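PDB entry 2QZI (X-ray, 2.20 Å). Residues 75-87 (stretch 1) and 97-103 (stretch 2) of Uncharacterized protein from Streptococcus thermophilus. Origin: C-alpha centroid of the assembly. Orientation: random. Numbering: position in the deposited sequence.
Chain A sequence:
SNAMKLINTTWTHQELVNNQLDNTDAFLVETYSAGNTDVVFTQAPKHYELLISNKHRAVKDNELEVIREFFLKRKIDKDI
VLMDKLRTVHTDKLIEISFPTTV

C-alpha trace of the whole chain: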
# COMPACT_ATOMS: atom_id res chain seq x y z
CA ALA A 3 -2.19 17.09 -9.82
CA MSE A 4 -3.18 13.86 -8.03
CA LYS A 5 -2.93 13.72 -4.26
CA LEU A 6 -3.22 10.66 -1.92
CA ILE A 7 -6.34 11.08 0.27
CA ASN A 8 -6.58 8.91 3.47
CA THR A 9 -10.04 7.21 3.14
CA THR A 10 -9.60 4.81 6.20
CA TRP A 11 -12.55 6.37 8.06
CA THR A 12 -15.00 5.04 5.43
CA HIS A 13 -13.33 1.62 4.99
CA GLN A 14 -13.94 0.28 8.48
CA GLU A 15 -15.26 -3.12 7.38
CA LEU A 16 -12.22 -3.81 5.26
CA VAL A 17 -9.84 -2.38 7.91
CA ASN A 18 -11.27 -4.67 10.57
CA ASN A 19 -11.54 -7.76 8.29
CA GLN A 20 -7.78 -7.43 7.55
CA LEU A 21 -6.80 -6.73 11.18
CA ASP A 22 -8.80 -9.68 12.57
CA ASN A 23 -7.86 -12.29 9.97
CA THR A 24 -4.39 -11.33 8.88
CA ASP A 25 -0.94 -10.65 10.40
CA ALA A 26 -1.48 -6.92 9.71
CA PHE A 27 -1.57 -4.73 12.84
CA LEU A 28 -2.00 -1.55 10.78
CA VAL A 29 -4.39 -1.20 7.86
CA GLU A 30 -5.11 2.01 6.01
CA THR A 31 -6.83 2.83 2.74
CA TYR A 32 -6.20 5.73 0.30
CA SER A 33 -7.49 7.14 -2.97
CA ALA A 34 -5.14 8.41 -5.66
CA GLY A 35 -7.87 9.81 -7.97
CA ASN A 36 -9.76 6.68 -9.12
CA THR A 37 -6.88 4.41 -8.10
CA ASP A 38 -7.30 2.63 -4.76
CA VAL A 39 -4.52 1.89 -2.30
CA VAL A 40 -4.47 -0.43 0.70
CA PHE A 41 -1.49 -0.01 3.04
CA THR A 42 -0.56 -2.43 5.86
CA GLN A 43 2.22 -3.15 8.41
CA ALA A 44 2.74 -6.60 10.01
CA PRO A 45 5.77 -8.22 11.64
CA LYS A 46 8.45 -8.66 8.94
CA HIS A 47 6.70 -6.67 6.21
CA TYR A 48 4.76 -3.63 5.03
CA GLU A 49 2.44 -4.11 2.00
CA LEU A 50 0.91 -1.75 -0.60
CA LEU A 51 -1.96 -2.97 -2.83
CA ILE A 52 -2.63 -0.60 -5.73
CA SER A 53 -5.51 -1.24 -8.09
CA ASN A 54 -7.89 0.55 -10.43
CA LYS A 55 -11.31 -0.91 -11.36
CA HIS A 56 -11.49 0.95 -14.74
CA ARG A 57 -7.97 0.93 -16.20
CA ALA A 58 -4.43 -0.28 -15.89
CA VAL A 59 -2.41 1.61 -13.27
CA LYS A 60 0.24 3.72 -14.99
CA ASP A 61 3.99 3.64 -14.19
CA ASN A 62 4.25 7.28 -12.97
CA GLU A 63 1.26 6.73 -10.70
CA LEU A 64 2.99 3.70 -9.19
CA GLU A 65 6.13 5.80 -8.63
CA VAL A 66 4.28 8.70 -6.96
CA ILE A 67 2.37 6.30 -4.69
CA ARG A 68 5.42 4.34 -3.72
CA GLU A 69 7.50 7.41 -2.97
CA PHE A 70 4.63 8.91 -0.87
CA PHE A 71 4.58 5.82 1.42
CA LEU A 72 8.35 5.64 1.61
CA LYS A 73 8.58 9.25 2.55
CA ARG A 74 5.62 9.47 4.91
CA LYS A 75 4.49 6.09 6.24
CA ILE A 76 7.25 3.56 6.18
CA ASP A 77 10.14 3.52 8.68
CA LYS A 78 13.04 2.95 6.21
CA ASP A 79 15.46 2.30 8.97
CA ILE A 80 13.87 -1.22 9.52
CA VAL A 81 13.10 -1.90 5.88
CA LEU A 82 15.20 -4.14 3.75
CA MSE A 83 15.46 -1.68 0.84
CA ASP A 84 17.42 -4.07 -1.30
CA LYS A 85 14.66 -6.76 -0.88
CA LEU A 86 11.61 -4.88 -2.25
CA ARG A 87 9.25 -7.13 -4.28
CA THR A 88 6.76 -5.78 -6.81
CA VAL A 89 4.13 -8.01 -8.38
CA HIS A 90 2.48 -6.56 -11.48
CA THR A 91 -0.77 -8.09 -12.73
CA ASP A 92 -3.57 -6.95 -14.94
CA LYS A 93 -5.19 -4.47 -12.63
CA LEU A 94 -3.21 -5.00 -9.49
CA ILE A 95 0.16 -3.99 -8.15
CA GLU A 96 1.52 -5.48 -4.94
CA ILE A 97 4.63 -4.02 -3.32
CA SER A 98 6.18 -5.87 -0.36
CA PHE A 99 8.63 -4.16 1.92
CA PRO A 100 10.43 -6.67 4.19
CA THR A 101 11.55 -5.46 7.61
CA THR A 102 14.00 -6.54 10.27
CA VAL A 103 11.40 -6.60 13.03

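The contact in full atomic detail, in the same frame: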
# COMPACT_ATOMS: atom_id res chain seq x y z
N LYS A 75 5.24 7.11 5.53
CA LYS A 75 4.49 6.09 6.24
C LYS A 75 5.34 4.95 6.68
O LYS A 75 5.00 4.28 7.64
CB LYS A 75 3.33 5.59 5.37
CG LYS A 75 2.35 6.74 4.97
CD LYS A 75 1.38 7.10 6.04
CE LYS A 75 0.69 8.40 5.63
NZ LYS A 75 -0.50 8.75 6.43
N ILE A 76 6.47 4.72 6.00
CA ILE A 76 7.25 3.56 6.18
C ILE A 76 8.56 3.90 6.92
O ILE A 76 9.20 4.89 6.62
CB ILE A 76 7.50 2.93 4.80
CG1 ILE A 76 6.23 2.24 4.27
CG2 ILE A 76 8.64 1.99 4.87
CD1 ILE A 76 6.33 1.70 2.83
N ASP A 77 8.95 3.13 7.93
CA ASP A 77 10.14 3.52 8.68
C ASP A 77 11.28 2.81 7.90
O ASP A 77 11.38 1.59 7.93
CB ASP A 77 9.98 3.02 10.12
CG ASP A 77 11.25 3.17 10.97
OD1 ASP A 77 12.33 3.56 10.47
OD2 ASP A 77 11.17 2.88 12.18
N LYS A 78 12.10 3.58 7.16
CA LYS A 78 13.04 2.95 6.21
C LYS A 78 14.22 2.33 6.96
O LYS A 78 14.88 1.40 6.48
CB LYS A 78 13.50 3.94 5.10
CG LYS A 78 12.34 4.37 4.11
CD LYS A 78 12.82 5.33 2.99
CE LYS A 78 13.30 6.74 3.48
NZ LYS A 78 12.26 7.57 4.23
N ASP A 79 14.43 2.81 8.16
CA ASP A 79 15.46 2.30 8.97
C ASP A 79 15.34 0.74 9.23
O ASP A 79 16.35 0.07 9.35
CB ASP A 79 15.39 3.07 10.25
CG ASP A 79 16.72 3.29 10.88
OD1 ASP A 79 17.80 3.03 10.24
OD2 ASP A 79 16.67 3.74 12.05
N ILE A 80 14.11 0.22 9.31
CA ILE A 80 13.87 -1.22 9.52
C ILE A 80 13.54 -1.96 8.23
O ILE A 80 13.38 -3.17 8.25
CB ILE A 80 12.71 -1.52 10.54
CG1 ILE A 80 11.42 -0.84 10.06
CG2 ILE A 80 13.21 -1.24 11.99
CD1 ILE A 80 10.05 -1.30 10.71
N VAL A 81 13.40 -1.24 7.11
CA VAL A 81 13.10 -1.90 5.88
C VAL A 81 14.32 -2.36 5.16
O VAL A 81 15.36 -1.74 5.21
CB VAL A 81 11.93 -1.28 4.94
CG1 VAL A 81 11.51 0.04 5.28
CG2 VAL A 81 12.19 -1.48 3.40
N LEU A 82 14.18 -3.52 4.56
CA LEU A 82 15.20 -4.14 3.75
C LEU A 82 15.04 -3.60 2.29
O LEU A 82 14.37 -4.20 1.43
CB LEU A 82 14.98 -5.63 3.84
CG LEU A 82 15.70 -6.40 4.97
CD1 LEU A 82 16.52 -5.58 5.94
CD2 LEU A 82 14.80 -7.40 5.70
N MSE A 83 15.64 -2.44 2.05
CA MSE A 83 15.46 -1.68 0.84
C MSE A 83 16.04 -2.33 -0.38
O MSE A 83 15.65 -1.97 -1.48
CB MSE A 83 16.01 -0.26 1.01
CG MSE A 83 15.12 0.78 0.32
SE MSE A 83 13.51 1.18 1.32
CE MSE A 83 14.60 1.03 2.95
N ASP A 84 16.96 -3.29 -0.20
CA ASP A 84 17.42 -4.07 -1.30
C ASP A 84 16.54 -5.31 -1.52
O ASP A 84 16.89 -6.14 -2.36
CB ASP A 84 18.85 -4.56 -1.01
CG ASP A 84 18.92 -5.38 0.29
OD1 ASP A 84 18.09 -5.12 1.22
OD2 ASP A 84 19.80 -6.25 0.39
N LYS A 85 15.44 -5.49 -0.77
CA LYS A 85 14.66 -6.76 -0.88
C LYS A 85 13.21 -6.45 -1.26
O LYS A 85 12.31 -7.27 -1.06
CB LYS A 85 14.67 -7.57 0.41
CG LYS A 85 16.03 -7.89 0.96
CD LYS A 85 16.62 -9.00 0.25
CE LYS A 85 17.86 -9.51 1.02
NZ LYS A 85 18.94 -9.80 0.09
N LEU A 86 12.97 -5.25 -1.79
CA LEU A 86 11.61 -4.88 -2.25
C LEU A 86 11.13 -5.83 -3.35
O LEU A 86 11.93 -6.24 -4.23
CB LEU A 86 11.60 -3.43 -2.74
CG LEU A 86 12.07 -2.37 -1.72
CD1 LEU A 86 11.58 -0.94 -2.06
CD2 LEU A 86 11.63 -2.76 -0.29
N ARG A 87 9.84 -6.20 -3.30
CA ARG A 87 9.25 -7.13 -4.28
C ARG A 87 8.00 -6.57 -4.87
O ARG A 87 7.10 -6.18 -4.13
CB ARG A 87 8.93 -8.42 -3.58
CG ARG A 87 8.46 -9.56 -4.44
CD ARG A 87 8.70 -10.83 -3.63
NE ARG A 87 8.13 -11.96 -4.36
CZ ARG A 87 6.82 -12.15 -4.51
NH1 ARG A 87 6.40 -13.19 -5.23
NH2 ARG A 87 5.95 -11.30 -3.95
N ILE A 97 3.25 -4.29 -3.74
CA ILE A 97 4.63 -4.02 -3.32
C ILE A 97 4.84 -4.50 -1.88
O ILE A 97 4.10 -4.11 -0.99
CB ILE A 97 5.04 -2.54 -3.45
CG1 ILE A 97 4.47 -1.94 -4.75
CG2 ILE A 97 6.57 -2.42 -3.35
CD1 ILE A 97 4.76 -0.44 -4.95
N SER A 98 5.85 -5.35 -1.68
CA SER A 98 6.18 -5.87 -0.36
C SER A 98 7.46 -5.23 0.08
O SER A 98 8.42 -5.17 -0.69
CB SER A 98 6.39 -7.39 -0.39
OG SER A 98 5.19 -7.90 -0.97
N PHE A 99 7.47 -4.80 1.33
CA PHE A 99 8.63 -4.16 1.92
C PHE A 99 9.05 -5.00 3.16
O PHE A 99 8.50 -4.82 4.25
CB PHE A 99 8.33 -2.74 2.37
CG PHE A 99 7.69 -1.82 1.30
CD1 PHE A 99 8.46 -0.84 0.67
CD2 PHE A 99 6.34 -1.88 1.01
CE1 PHE A 99 7.90 0.08 -0.27
CE2 PHE A 99 5.74 -0.99 0.08
CZ PHE A 99 6.52 0.02 -0.54
N PRO A 100 10.02 -5.90 2.99
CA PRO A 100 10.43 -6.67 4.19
C PRO A 100 11.08 -5.78 5.27
O PRO A 100 11.63 -4.66 4.97
CB PRO A 100 11.44 -7.75 3.64
CG PRO A 100 11.19 -7.82 2.17
CD PRO A 100 10.70 -6.33 1.76
N THR A 101 11.01 -6.24 6.54
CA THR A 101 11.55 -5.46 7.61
C THR A 101 12.31 -6.35 8.52
O THR A 101 12.05 -7.54 8.54
CB THR A 101 10.45 -4.71 8.41
OG1 THR A 101 9.52 -5.60 9.06
CG2 THR A 101 9.66 -3.71 7.46
N THR A 102 13.27 -5.79 9.27
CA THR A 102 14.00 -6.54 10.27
C THR A 102 13.08 -7.10 11.36
O THR A 102 13.13 -8.28 11.66
CB THR A 102 15.13 -5.68 10.87
OG1 THR A 102 14.59 -4.43 11.32
CG2 THR A 102 16.21 -5.44 9.82
N VAL A 103 12.21 -6.27 11.89
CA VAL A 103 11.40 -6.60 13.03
C VAL A 103 10.01 -7.13 12.58
O VAL A 103 9.45 -6.75 11.55
CB VAL A 103 11.19 -5.35 13.99
CG1 VAL A 103 12.44 -4.96 14.69
CG2 VAL A 103 10.51 -4.10 13.26
OXT VAL A 103 9.41 -7.97 13.25
O HOH W 1 4.79 -8.15 -3.60

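Two short pieces of backbone pairing, separated by a turn, hold these stretches together, and I80, P100 and F99 cover the most surface around them. At one end R87 and S98 form an antiparallel hydrogen-bonded pair: R87 N donates to S98 O at 3.1 Å, and S98 N returns the bond to R87 O at 2.9 Å. The side chains of these two residues lie on the same face of the sheet, with R87 CB 4.2 Å from S98 CB. A water donates to both R87 O and S98 OG, tying side chain to backbone across the pair.

The type I turn from L82 to K85, closed by K85 N to L82 O at 2.8 Å, separates this pair from an earlier one, and the pairing shifts by three residues across it: V81 lies by T101 and L82 by P100, but L86 by F99 and R87 by S98. In the earlier pairing P100, which has no amide hydrogen to give, contributes its carbonyl: L82 N donates to P100 O at 2.8 Å, nearly straight. I80 O accepts from T102 N, also at 2.8 Å, so V81 and T101 are bridged by bonds made through their neighbours. The same oxygens take close CA-H contacts, T101 CA to I80 O at 3.0 Å and V81 CA to P100 O at 3.3 Å.

Side chains fill in around this frame. I80, besides accepting T102 N, covers the C-terminal residues with its side chain: CG2 lies 3.5 Å from T102 OG1, and CD1 4.1 Å from T101 CG2 and 3.8 Å from V103 CG2. The P100 ring offers a rigid apolar surface, meeting L82 CD2 at 4.0 Å through CB and L86 CD2 at 4.2 Å through CD. F99 is buried, and I76 CD1 sits 3.7 Å from the centroid of its ring, almost on the ring normal, a CH-pi contact; L86 CD2 approaches F99 CD1 at 3.8 Å. The rule is economical: four backbone hydrogen bonds set the frame, I76, L82 and L86 pack on the proline and phenylalanine rings, and I80 covers the C-terminal residues.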